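Local coordinates for protein putative acetamidase/formamidase (Yersinia enterocolitica subsp. palearctica serotype O:3, PDB 5UBU) that probably hydrolyses carbon-nitrogen bonds in linear, non-peptide amides and carries bound sodium ions in the crystal, at residues A19-V24 with P52-I57; S69-I74 with K145-K150; I102-E107 with T241-D246; V114-I119 with I149-E154. All coordinates share one frame; numbering follows the deposited sequence.

Interaction 1 of 4, residues A19-V24 with P52-I57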
loop_
_atom_site.group_PDB
_atom_site.type_symbol
_atom_site.label_atom_id
_atom_site.label_comp_id
_atom_site.label_asym_id
_atom_site.label_seq_id
_atom_site.Cartn_x
_atom_site.Cartn_y
_atom_site.Cartn_z
ATOM N N ALA B 19 26.057 34.181 0.435
ATOM C CA ALA B 19 27.120 33.954 -0.513
ATOM C C ALA B 19 28.096 35.147 -0.457
ATOM O O ALA B 19 27.719 36.342 -0.424
ATOM C CB ALA B 19 26.595 33.772 -1.921
ATOM N N GLY B 20 29.359 34.810 -0.388
ATOM C CA GLY B 20 30.428 35.834 -0.344
ATOM C C GLY B 20 30.918 36.226 1.040
ATOM O O GLY B 20 31.989 36.827 1.156
ATOM N N ARG B 21 30.166 35.883 2.092
ATOM C CA ARG B 21 30.566 36.225 3.461
ATOM C C ARG B 21 31.729 35.398 3.992
ATOM O O ARG B 21 31.903 34.241 3.600
ATOM C CB ARG B 21 29.407 36.001 4.442
ATOM C CG ARG B 21 28.238 36.939 4.297
ATOM C CD ARG B 21 27.141 36.671 5.329
ATOM N NE ARG B 21 27.609 36.719 6.719
ATOM C CZ ARG B 21 27.933 35.666 7.478
ATOM N NH1 ARG B 21 28.336 35.866 8.731
ATOM N NH2 ARG B 21 27.847 34.417 7.021
ATOM N N LYS B 22 32.525 36.021 4.869
ATOM C CA LYS B 22 33.589 35.323 5.555
ATOM C C LYS B 22 32.753 34.669 6.655
ATOM O O LYS B 22 32.261 35.359 7.555
ATOM C CB LYS B 22 34.629 36.269 6.156
ATOM C CG LYS B 22 35.768 35.543 6.870
ATOM C CD LYS B 22 36.585 36.492 7.728
ATOM C CE LYS B 22 37.569 35.734 8.608
ATOM N NZ LYS B 22 38.295 36.688 9.490
ATOM N N PRO B 23 32.578 33.347 6.587
ATOM C CA PRO B 23 31.720 32.725 7.570
ATOM C C PRO B 23 32.309 32.581 8.963
ATOM O O PRO B 23 33.522 32.467 9.124
ATOM C CB PRO B 23 31.486 31.341 6.972
ATOM C CG PRO B 23 32.764 31.027 6.284
ATOM C CD PRO B 23 33.321 32.343 5.799
ATOM N N VAL B 24 31.424 32.614 9.955
ATOM C CA VAL B 24 31.780 32.398 11.344
ATOM C C VAL B 24 31.572 30.888 11.523
ATOM O O VAL B 24 30.546 30.348 11.107
ATOM C CB VAL B 24 30.868 33.188 12.311
ATOM C CG1 VAL B 24 31.190 32.843 13.764
ATOM C CG2 VAL B 24 31.001 34.680 12.075
ATOM N N PRO B 52 23.245 33.466 7.807
ATOM C CA PRO B 52 23.287 32.653 6.598
ATOM C C PRO B 52 24.694 32.708 6.004
ATOM O O PRO B 52 25.270 33.791 5.884
ATOM C CB PRO B 52 22.272 33.336 5.672
ATOM C CG PRO B 52 21.337 34.038 6.576
ATOM C CD PRO B 52 22.174 34.478 7.744
ATOM N N GLY B 53 25.243 31.546 5.680
ATOM C CA GLY B 53 26.594 31.459 5.121
ATOM C C GLY B 53 27.593 30.905 6.123
ATOM O O GLY B 53 28.662 30.483 5.739
ATOM N N ASP B 54 27.244 30.939 7.411
ATOM C CA ASP B 54 28.113 30.414 8.473
ATOM C C ASP B 54 28.278 28.898 8.402
ATOM O O ASP B 54 27.462 28.194 7.816
ATOM C CB ASP B 54 27.566 30.753 9.875
ATOM C CG ASP B 54 27.770 32.199 10.274
ATOM O OD1 ASP B 54 28.416 32.971 9.534
ATOM O OD2 ASP B 54 27.288 32.560 11.372
ATOM N N ARG B 55 29.353 28.423 9.020
ATOM C CA ARG B 55 29.672 27.006 9.096
ATOM C C ARG B 55 29.413 26.515 10.517
ATOM O O ARG B 55 29.541 27.282 11.477
ATOM C CB ARG B 55 31.130 26.762 8.687
ATOM C CG ARG B 55 31.346 26.914 7.191
ATOM C CD ARG B 55 32.794 26.986 6.757
ATOM N NE ARG B 55 33.440 25.693 6.980
ATOM C CZ ARG B 55 34.373 25.436 7.898
ATOM N NH1 ARG B 55 34.878 24.212 7.990
ATOM N NH2 ARG B 55 34.854 26.393 8.687
ATOM N N VAL B 56 29.012 25.251 10.646
ATOM C CA VAL B 56 28.760 24.645 11.950
ATOM C C VAL B 56 29.425 23.272 11.982
ATOM O O VAL B 56 29.235 22.470 11.076
ATOM C CB VAL B 56 27.255 24.484 12.249
ATOM C CG1 VAL B 56 27.041 23.901 13.645
ATOM C CG2 VAL B 56 26.549 25.821 12.141
ATOM N N ILE B 57 30.219 23.026 13.019
ATOM C CA ILE B 57 30.901 21.759 13.218
ATOM C C ILE B 57 30.096 21.054 14.303
ATOM O O ILE B 57 30.189 21.411 15.482
ATOM C CB ILE B 57 32.362 21.962 13.669
ATOM C CG1 ILE B 57 33.124 22.814 12.640
ATOM C CG2 ILE B 57 33.039 20.606 13.889
ATOM C CD1 ILE B 57 34.561 23.129 13.027
#
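Arg-21 and Asp-54 form the salt bridge of a loop-to-strand contact, in which the run leading into strand 25-28 settles against the turn that opens strand 55-59. Arg-21 reaches over end-on, and both of its terminal nitrogens go to one oxygen: NH1 and NH2 each lie 3.0 Å from OD1 of Asp-54. OD1 sits at the guanidinium edge, close to its plane, while the carboxylate is turned 50° from it. NH1 comes in on the syn side and NH2 from above the carboxylate plane. A third donor, the backbone N of Val-24, reaches the same OD1 at 3.1 Å on a nearly straight bond (171°), from the opposite side of that plane to NH2. OD1 is thus gripped by three N-H groups. The other oxygen, OD2, is held by Glu-51 N and His-26 NE2. Beside the charges, the Pro-23 ring lies alongside the Arg-55 chain, its CG 4.1 Å from Arg-55 CD. Gly-53 turns the chain here with a positive phi of 107°. Arg-55 N then donates to Val-24 O at 3.1 Å, and the next backbone bonds run from Arg-55 and Ile-57 to His-26, so the contact starts the parallel pairing of strands 25-28 and 55-59. On its other edge strand 55-59 pairs with strand 239-248, and the guanidinium of Arg-55 extends to Glu-107 of strand 101-111.

Interaction 2 of 4, residues S69-I74 with K145-K150; sequences SSEQDI and KVRMIK
The type I turn from Ser-70 to Asp-73 rests on strand 145-151, its backbone nearest where the CA of Glu-71 comes 4.9 Å from the CA of Val-146. Glu-71 makes the polar link. Its chain, extended beyond CG, runs beside the Arg-147 side chain and points the same way, which brings OE2 to two protein donors. Met-148 N approaches at 3.0 Å on the anti lone pair. Arg-147 NE comes in at 3.1 Å from above the carboxylate plane, almost straight (176°), with OE2 at the guanidinium edge and the two flat groups close to perpendicular. A water adds a third bond to OE2 and also joins Arg-147 NH2 to Met-148 O. Around these bonds, methyl groups of the strand rest against carbonyl oxygens of the turn. Val-146 puts CG1 3.6 Å from Ser-70 O and CG2 against Asp-73 O. The selenomethionine at Met-148, bent at both chi2 and chi3, carries its CE to 3.4 Å from Ser-69 O, while its CG lies 3.7 Å from Glu-71 CG. The turn is braced from within: Ser-69 N donates to Asp-73 OD2, and Ser-70 OG accepts from Gln-72 N in an ST turn. Arg-147 NH2 also bonds the carbonyl O of Trp-158, and the guanidinium makes a cation-pi contact with that residue; the side chain packs on Met-301 of a second subunit. With an arginine, a backbone N-H and a water all converging on OE2, the negative charge of Glu-71 is probably well stabilised even though the contact lies at the surface.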
loop_
_atom_site.group_PDB
_atom_site.type_symbol
_atom_site.label_atom_id
_atom_site.label_comp_id
_atom_site.label_asym_id
_atom_site.label_seq_id
_atom_site.Cartn_x
_atom_site.Cartn_y
_atom_site.Cartn_z
ATOM N N SER B 69 27.081 -0.685 23.294
ATOM C CA SER B 69 28.548 -0.698 23.219
ATOM C C SER B 69 29.159 -2.111 23.218
ATOM O O SER B 69 30.371 -2.268 23.362
ATOM C CB SER B 69 29.102 0.125 24.390
ATOM O OG SER B 69 28.613 -0.351 25.630
ATOM N N SER B 70 28.316 -3.125 23.046
ATOM C CA SER B 70 28.761 -4.514 23.023
ATOM C C SER B 70 27.862 -5.374 22.153
ATOM O O SER B 70 26.642 -5.184 22.131
ATOM C CB SER B 70 28.745 -5.087 24.440
ATOM O OG SER B 70 29.019 -6.475 24.426
ATOM N N GLU B 71 28.454 -6.343 21.456
ATOM C CA GLU B 71 27.655 -7.255 20.640
ATOM C C GLU B 71 26.758 -8.160 21.509
ATOM O O GLU B 71 25.818 -8.764 21.002
ATOM C CB GLU B 71 28.519 -8.072 19.674
ATOM C CG GLU B 71 29.146 -7.225 18.578
ATOM C CD GLU B 71 29.816 -8.033 17.474
ATOM O OE1 GLU B 71 29.913 -9.269 17.589
ATOM O OE2 GLU B 71 30.243 -7.420 16.472
ATOM N N GLN B 72 27.036 -8.232 22.809
ATOM C CA GLN B 72 26.213 -9.014 23.752
ATOM C C GLN B 72 25.052 -8.189 24.340
ATOM O O GLN B 72 24.295 -8.692 25.169
ATOM C CB GLN B 72 27.041 -9.706 24.854
ATOM C CG GLN B 72 27.844 -10.908 24.352
ATOM C CD GLN B 72 29.025 -10.494 23.480
ATOM O OE1 GLN B 72 29.090 -10.807 22.288
ATOM N NE2 GLN B 72 29.972 -9.776 24.085
ATOM N N ASP B 73 24.913 -6.931 23.908
ATOM C CA ASP B 73 23.807 -6.080 24.352
ATOM C C ASP B 73 22.516 -6.572 23.715
ATOM O O ASP B 73 22.519 -7.141 22.627
ATOM C CB ASP B 73 24.021 -4.600 23.985
ATOM C CG ASP B 73 25.114 -3.925 24.811
ATOM O OD1 ASP B 73 25.537 -4.482 25.844
ATOM O OD2 ASP B 73 25.531 -2.810 24.445
ATOM N N ILE B 74 21.416 -6.323 24.413
ATOM C CA ILE B 74 20.091 -6.737 23.991
ATOM C C ILE B 74 19.260 -5.474 23.748
ATOM O O ILE B 74 18.803 -4.841 24.701
ATOM C CB ILE B 74 19.455 -7.634 25.075
ATOM C CG1 ILE B 74 20.352 -8.862 25.321
ATOM C CG2 ILE B 74 18.057 -8.083 24.657
ATOM C CD1 ILE B 74 19.929 -9.721 26.487
ATOM N N LYS B 145 20.110 -9.036 17.136
ATOM C CA LYS B 145 21.547 -8.929 16.837
ATOM C C LYS B 145 22.140 -7.520 16.904
ATOM O O LYS B 145 21.457 -6.525 16.682
ATOM C CB LYS B 145 21.868 -9.525 15.457
ATOM C CG LYS B 145 22.359 -10.962 15.444
ATOM C CD LYS B 145 21.357 -11.994 15.920
ATOM C CE LYS B 145 22.072 -13.323 16.195
ATOM N NZ LYS B 145 22.893 -13.815 15.049
ATOM N N VAL B 146 23.439 -7.483 17.190
ATOM C CA VAL B 146 24.223 -6.259 17.274
ATOM C C VAL B 146 25.615 -6.526 16.704
ATOM O O VAL B 146 26.245 -7.547 17.013
ATOM C CB VAL B 146 24.394 -5.776 18.740
ATOM C CG1 VAL B 146 25.308 -4.559 18.817
ATOM C CG2 VAL B 146 23.039 -5.466 19.357
ATOM N N ARG B 147 26.088 -5.602 15.877
ATOM C CA ARG B 147 27.414 -5.689 15.291
ATOM C C ARG B 147 28.175 -4.416 15.627
ATOM O O ARG B 147 27.686 -3.333 15.354
ATOM C CB ARG B 147 27.326 -5.840 13.787
ATOM C CG ARG B 147 26.798 -7.169 13.281
ATOM C CD ARG B 147 27.688 -8.362 13.645
ATOM N NE ARG B 147 29.107 -8.002 13.689
ATOM C CZ ARG B 147 29.919 -7.861 12.638
ATOM N NH1 ARG B 147 29.486 -8.030 11.395
ATOM N NH2 ARG B 147 31.195 -7.536 12.832
HETATM N N MSE B 148 29.354 -4.558 16.240
HETATM C CA MSE B 148 30.224 -3.433 16.594
HETATM C C MSE B 148 31.243 -3.457 15.494
HETATM O O MSE B 148 32.058 -4.357 15.415
HETATM C CB MSE B 148 30.924 -3.647 17.917
HETATM C CG MSE B 148 29.961 -3.613 19.095
HETATM SE SE MSE B 148 29.660 -1.726 19.521
HETATM C CE MSE B 148 31.373 -1.178 20.305
ATOM N N ILE B 149 31.189 -2.472 14.613
ATOM C CA ILE B 149 32.082 -2.400 13.476
ATOM C C ILE B 149 33.122 -1.309 13.645
ATOM O O ILE B 149 32.800 -0.151 13.871
ATOM C CB ILE B 149 31.293 -2.103 12.165
ATOM C CG1 ILE B 149 30.083 -3.033 12.011
ATOM C CG2 ILE B 149 32.220 -2.133 10.958
ATOM C CD1 ILE B 149 30.397 -4.477 12.283
ATOM N N LYS B 150 34.380 -1.694 13.508
ATOM C CA LYS B 150 35.491 -0.764 13.611
ATOM C C LYS B 150 35.447 0.031 12.317
ATOM O O LYS B 150 35.018 -0.478 11.288
ATOM C CB LYS B 150 36.789 -1.561 13.716
ATOM C CG LYS B 150 38.012 -0.856 14.274
ATOM C CD LYS B 150 39.165 -1.884 14.380
ATOM C CE LYS B 150 40.195 -1.562 15.470
ATOM N NZ LYS B 150 39.600 -1.728 16.835
HETATM O O HOH W 1 32.503 -7.268 15.107
#

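Interaction 3 of 4, residues I102-E107 with T241-D246; sequences IAVYIE and TTIKVD
Ile-243 sets its CG2 methyl between Val-104 and Ile-106, its side chain crossing both at a slant: CG2 is 4.1 Å from Val-104 CG1 and 4.2 Å from Ile-106 CG1. Its CG1 takes the crowded position between the backbone N and the carbonyl carbon (chi1 61°), leaving CG2 anti to the carbonyl carbon and turned to these neighbours. Further along, Ile-102 CG2 meets Val-245 CG1 at 3.6 Å. These side chains share one face of the antiparallel pair, where Leu-173 and Ile-170 of strand 169-175, in a second sheet, pack on them. Ala-103, Tyr-105, Lys-244 and Asp-246 occupy the other face, met by Met-12 of helix 11-15. There Tyr-105 turns a ring edge to Lys-244, with CD2 4.2 Å from its CB. At the end of the pairing Glu-107 leans over Thr-242, its OE2 3.6 Å from the CG2 methyl, while the carboxylate binds Arg-55. Ala-103 with Asp-246 and Tyr-105 with Lys-244 are hydrogen-bonded pairs; in the latter both N-O distances, from Tyr-105 N to Lys-244 O and from Lys-244 N to Tyr-105 O, are 2.8 Å. Glu-107 N adds a bond to Thr-242 O. Asp-246 meets Gly-18 N through OD1. The chemistry is thus divided: branched aliphatic groups fill the side facing the second sheet, a mixed set (an alanine, a tyrosine and charged groups) lines the other, and backbone bonds pair the amides and carbonyls between them.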
loop_
_atom_site.group_PDB
_atom_site.type_symbol
_atom_site.label_atom_id
_atom_site.label_comp_id
_atom_site.label_asym_id
_atom_site.label_seq_id
_atom_site.Cartn_x
_atom_site.Cartn_y
_atom_site.Cartn_z
ATOM N N ILE B 102 16.122 26.643 3.754
ATOM C CA ILE B 102 17.427 26.509 4.371
ATOM C C ILE B 102 18.232 25.593 3.463
ATOM O O ILE B 102 17.776 24.506 3.126
ATOM C CB ILE B 102 17.350 25.844 5.753
ATOM C CG1 ILE B 102 16.486 26.663 6.711
ATOM C CG2 ILE B 102 18.749 25.644 6.332
ATOM C CD1 ILE B 102 17.003 28.064 6.997
ATOM N N ALA B 103 19.416 26.041 3.057
ATOM C CA ALA B 103 20.298 25.238 2.222
ATOM C C ALA B 103 21.373 24.692 3.148
ATOM O O ALA B 103 22.057 25.462 3.814
ATOM C CB ALA B 103 20.916 26.083 1.119
ATOM N N VAL B 104 21.513 23.371 3.199
ATOM C CA VAL B 104 22.510 22.749 4.066
ATOM C C VAL B 104 23.526 21.995 3.226
ATOM O O VAL B 104 23.225 20.937 2.670
ATOM C CB VAL B 104 21.861 21.775 5.074
ATOM C CG1 VAL B 104 22.922 21.167 5.987
ATOM C CG2 VAL B 104 20.796 22.489 5.893
ATOM N N TYR B 105 24.727 22.550 3.123
ATOM C CA TYR B 105 25.805 21.916 2.377
ATOM C C TYR B 105 26.701 21.162 3.344
ATOM O O TYR B 105 27.270 21.755 4.239
ATOM C CB TYR B 105 26.609 22.943 1.565
ATOM C CG TYR B 105 27.868 22.368 0.969
ATOM C CD1 TYR B 105 27.805 21.336 0.042
ATOM C CD2 TYR B 105 29.123 22.870 1.307
ATOM C CE1 TYR B 105 28.957 20.780 -0.502
ATOM C CE2 TYR B 105 30.284 22.329 0.753
ATOM C CZ TYR B 105 30.188 21.283 -0.147
ATOM O OH TYR B 105 31.313 20.729 -0.701
ATOM N N ILE B 106 26.810 19.850 3.167
ATOM C CA ILE B 106 27.655 19.032 4.034
ATOM C C ILE B 106 29.066 19.029 3.439
ATOM O O ILE B 106 29.262 18.599 2.302
ATOM C CB ILE B 106 27.108 17.600 4.167
ATOM C CG1 ILE B 106 25.655 17.633 4.680
ATOM C CG2 ILE B 106 27.994 16.787 5.103
ATOM C CD1 ILE B 106 24.968 16.280 4.708
ATOM N N GLU B 107 30.039 19.529 4.196
ATOM C CA GLU B 107 31.414 19.584 3.711
ATOM C C GLU B 107 32.151 18.292 3.953
ATOM O O GLU B 107 32.829 17.778 3.057
ATOM C CB GLU B 107 32.216 20.687 4.408
ATOM C CG GLU B 107 31.747 22.108 4.166
ATOM C CD GLU B 107 32.665 23.124 4.806
ATOM O OE1 GLU B 107 32.325 24.331 4.806
ATOM O OE2 GLU B 107 33.725 22.716 5.330
ATOM N N THR B 241 30.397 16.243 11.989
ATOM C CA THR B 241 29.800 16.670 10.723
ATOM C C THR B 241 29.923 18.171 10.591
ATOM O O THR B 241 29.433 18.906 11.445
ATOM C CB THR B 241 28.312 16.273 10.652
ATOM O OG1 THR B 241 28.199 14.846 10.722
ATOM C CG2 THR B 241 27.675 16.768 9.371
ATOM N N THR B 242 30.581 18.614 9.521
ATOM C CA THR B 242 30.759 20.031 9.247
ATOM C C THR B 242 29.827 20.432 8.115
ATOM O O THR B 242 29.873 19.848 7.034
ATOM C CB THR B 242 32.220 20.365 8.883
ATOM O OG1 THR B 242 33.069 20.037 9.984
ATOM C CG2 THR B 242 32.388 21.856 8.585
ATOM N N ILE B 243 28.989 21.434 8.372
ATOM C CA ILE B 243 28.023 21.925 7.390
ATOM C C ILE B 243 28.122 23.430 7.172
ATOM O O ILE B 243 28.666 24.155 8.014
ATOM C CB ILE B 243 26.571 21.605 7.827
ATOM C CG1 ILE B 243 26.230 22.273 9.168
ATOM C CG2 ILE B 243 26.370 20.104 7.938
ATOM C CD1 ILE B 243 24.817 22.022 9.644
ATOM N N LYS B 244 27.614 23.881 6.026
ATOM C CA LYS B 244 27.562 25.304 5.689
ATOM C C LYS B 244 26.062 25.518 5.464
ATOM O O LYS B 244 25.454 24.863 4.618
ATOM C CB LYS B 244 28.365 25.636 4.419
ATOM C CG LYS B 244 28.967 27.035 4.352
ATOM C CD LYS B 244 29.036 27.665 2.963
ATOM C CE LYS B 244 29.996 28.853 2.899
ATOM N NZ LYS B 244 29.699 29.755 1.754
ATOM N N VAL B 245 25.463 26.406 6.242
ATOM C CA VAL B 245 24.031 26.669 6.165
ATOM C C VAL B 245 23.793 28.051 5.579
ATOM O O VAL B 245 24.376 29.027 6.055
ATOM C CB VAL B 245 23.407 26.593 7.572
ATOM C CG1 VAL B 245 21.897 26.828 7.519
ATOM C CG2 VAL B 245 23.731 25.247 8.217
ATOM N N ASP B 246 22.949 28.142 4.552
ATOM C CA ASP B 246 22.658 29.428 3.934
ATOM C C ASP B 246 21.129 29.536 3.823
ATOM O O ASP B 246 20.407 28.590 4.172
ATOM C CB ASP B 246 23.392 29.574 2.596
ATOM C CG ASP B 246 23.646 31.060 2.199
ATOM O OD1 ASP B 246 22.847 31.956 2.561
ATOM O OD2 ASP B 246 24.665 31.326 1.502
#

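Interaction 4 of 4, residues V114-I119 with I149-E154; sequences VNPHGI and IKLDSE
The imidazole of His-117 is approached at a slant by the backbone of Lys-150, whose CA lies 3.6 Å from CD2; the carbonyl O of Ile-149 also approaches obliquely, nearest the CB of His-117. The His-117 and Lys-150 side chains cross at an angle, with Lys-150 CG and NZ both passing near NE2 of the ring. The Pro-116 ring sets its CG 3.6 Å from Leu-151 O and its CB 4.0 Å from Leu-151 CD1. Leu-151 holds CG between its backbone N and carbonyl carbon (chi1 51°), and its CD2 lies 3.8 Å from the CA of Gly-118, where there is no side chain to hold it off. This lies where strand 117-122 begins alongside the end of strand 145-151, an antiparallel pair in a four-stranded sheet. His-117 and Lys-150 are a non-hydrogen-bonded pair, and Gly-118 with Ile-149 is the hydrogen-bonded one: Gly-118 N reaches Ile-149 O at 2.7 Å, and Ile-149 N returns to Gly-118 O at 2.9 Å. A weak bond, Leu-151 N to Pro-116 O at 3.4 Å, lies just before strand 117-122 begins. Beyond it the 149-154 segment bends through an Asx turn, Asp-152 OD1 accepting from Glu-154 N, while OD2 is held by the hydroxyl of Tyr-157. Pro-111 of strand 101-111 touches both Pro-116 and Leu-151. Next along strand 117-122, Ile-119 is bonded through its backbone to Glu-236, a sodium ligand.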
loop_
_atom_site.group_PDB
_atom_site.type_symbol
_atom_site.label_atom_id
_atom_site.label_comp_id
_atom_site.label_asym_id
_atom_site.label_seq_id
_atom_site.Cartn_x
_atom_site.Cartn_y
_atom_site.Cartn_z
ATOM N N VAL B 114 38.054 8.186 20.121
ATOM C CA VAL B 114 39.263 7.366 19.953
ATOM C C VAL B 114 38.841 5.917 19.664
ATOM O O VAL B 114 38.008 5.359 20.381
ATOM C CB VAL B 114 40.147 7.410 21.214
ATOM C CG1 VAL B 114 41.420 6.592 21.019
ATOM C CG2 VAL B 114 40.488 8.854 21.567
ATOM N N ASN B 115 39.433 5.316 18.628
ATOM C CA ASN B 115 39.108 3.934 18.210
ATOM C C ASN B 115 37.596 3.854 18.020
ATOM O O ASN B 115 36.905 3.096 18.704
ATOM C CB ASN B 115 39.640 2.906 19.228
ATOM C CG ASN B 115 41.158 2.850 19.256
ATOM O OD1 ASN B 115 41.802 3.012 18.220
ATOM N ND2 ASN B 115 41.740 2.584 20.436
ATOM N N PRO B 116 37.082 4.647 17.058
ATOM C CA PRO B 116 35.640 4.740 16.808
ATOM C C PRO B 116 34.994 3.485 16.256
ATOM O O PRO B 116 35.583 2.781 15.427
ATOM C CB PRO B 116 35.550 5.859 15.771
ATOM C CG PRO B 116 36.834 5.780 15.030
ATOM C CD PRO B 116 37.868 5.333 16.004
ATOM N N HIS B 117 33.779 3.219 16.714
ATOM C CA HIS B 117 33.020 2.073 16.243
ATOM C C HIS B 117 31.619 2.479 15.798
ATOM O O HIS B 117 30.985 3.331 16.417
ATOM C CB HIS B 117 32.903 0.967 17.307
ATOM C CG HIS B 117 34.203 0.302 17.647
ATOM N ND1 HIS B 117 35.027 0.759 18.651
ATOM C CD2 HIS B 117 34.808 -0.803 17.129
ATOM C CE1 HIS B 117 36.077 -0.039 18.750
ATOM N NE2 HIS B 117 35.965 -0.995 17.845
ATOM N N GLY B 118 31.177 1.870 14.701
ATOM C CA GLY B 118 29.835 2.054 14.174
ATOM C C GLY B 118 29.027 0.886 14.715
ATOM O O GLY B 118 29.596 -0.066 15.210
ATOM N N ILE B 119 27.704 0.951 14.606
ATOM C CA ILE B 119 26.829 -0.110 15.110
ATOM C C ILE B 119 25.662 -0.411 14.191
ATOM O O ILE B 119 24.951 0.494 13.783
ATOM C CB ILE B 119 26.206 0.297 16.464
ATOM C CG1 ILE B 119 27.307 0.531 17.511
ATOM C CG2 ILE B 119 25.289 -0.803 16.996
ATOM C CD1 ILE B 119 26.814 1.194 18.796
ATOM N N ILE B 149 31.189 -2.472 14.613
ATOM C CA ILE B 149 32.082 -2.400 13.476
ATOM C C ILE B 149 33.122 -1.309 13.645
ATOM O O ILE B 149 32.800 -0.151 13.871
ATOM C CB ILE B 149 31.293 -2.103 12.165
ATOM C CG1 ILE B 149 30.083 -3.033 12.011
ATOM C CG2 ILE B 149 32.220 -2.133 10.958
ATOM C CD1 ILE B 149 30.397 -4.477 12.283
ATOM N N LYS B 150 34.380 -1.694 13.508
ATOM C CA LYS B 150 35.491 -0.764 13.611
ATOM C C LYS B 150 35.447 0.031 12.317
ATOM O O LYS B 150 35.018 -0.478 11.288
ATOM C CB LYS B 150 36.789 -1.561 13.716
ATOM C CG LYS B 150 38.012 -0.856 14.274
ATOM C CD LYS B 150 39.165 -1.884 14.380
ATOM C CE LYS B 150 40.195 -1.562 15.470
ATOM N NZ LYS B 150 39.600 -1.728 16.835
ATOM N N LEU B 151 35.849 1.289 12.361
ATOM C CA LEU B 151 35.826 2.103 11.144
ATOM C C LEU B 151 36.792 3.264 11.194
ATOM O O LEU B 151 37.296 3.606 12.255
ATOM C CB LEU B 151 34.386 2.562 10.819
ATOM C CG LEU B 151 33.499 3.238 11.877
ATOM C CD1 LEU B 151 34.020 4.602 12.260
ATOM C CD2 LEU B 151 32.084 3.386 11.354
ATOM N N ASP B 152 37.090 3.810 10.019
ATOM C CA ASP B 152 37.972 4.965 9.887
ATOM C C ASP B 152 37.491 5.809 8.694
ATOM O O ASP B 152 36.479 5.476 8.067
ATOM C CB ASP B 152 39.461 4.549 9.802
ATOM C CG ASP B 152 39.787 3.674 8.597
ATOM O OD1 ASP B 152 39.134 3.792 7.540
ATOM O OD2 ASP B 152 40.751 2.891 8.692
ATOM N N SER B 153 38.212 6.889 8.387
ATOM C CA SER B 153 37.841 7.798 7.284
ATOM C C SER B 153 37.921 7.190 5.881
ATOM O O SER B 153 37.551 7.841 4.904
ATOM C CB SER B 153 38.745 9.042 7.325
ATOM O OG SER B 153 40.110 8.686 7.127
ATOM N N GLU B 154 38.372 5.941 5.793
ATOM C CA GLU B 154 38.551 5.268 4.521
ATOM C C GLU B 154 37.670 4.021 4.350
ATOM O O GLU B 154 37.125 3.794 3.269
ATOM C CB GLU B 154 40.034 4.890 4.413
ATOM C CG GLU B 154 40.515 4.457 3.034
ATOM C CD GLU B 154 42.034 4.366 2.926
ATOM O OE1 GLU B 154 42.754 4.776 3.876
ATOM O OE2 GLU B 154 42.514 3.891 1.867
#

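The four contacts form two groups. Interactions 1 and 3, with centres 9 Å apart, belong to the large mixed sheet, where strand 55-59 lies beside strand 239-248 and that beside strand 101-111; Gly-53 N probably bonds to Val-245 O. Interactions 2 and 4, with centres 13 Å apart, share Ile-149 and Lys-150 of strand 145-151, and Met-148 packs on Ile-119. Centres of interactions 1 and 2 are 39 Å apart. Along the chain, interaction 1 closes before the other three open, the segments of interactions 2 and 3 alternate, and interaction 4 falls within the span closed by interaction 3, so the four-stranded sheet is built from chain lying between two strands that pair in the large one.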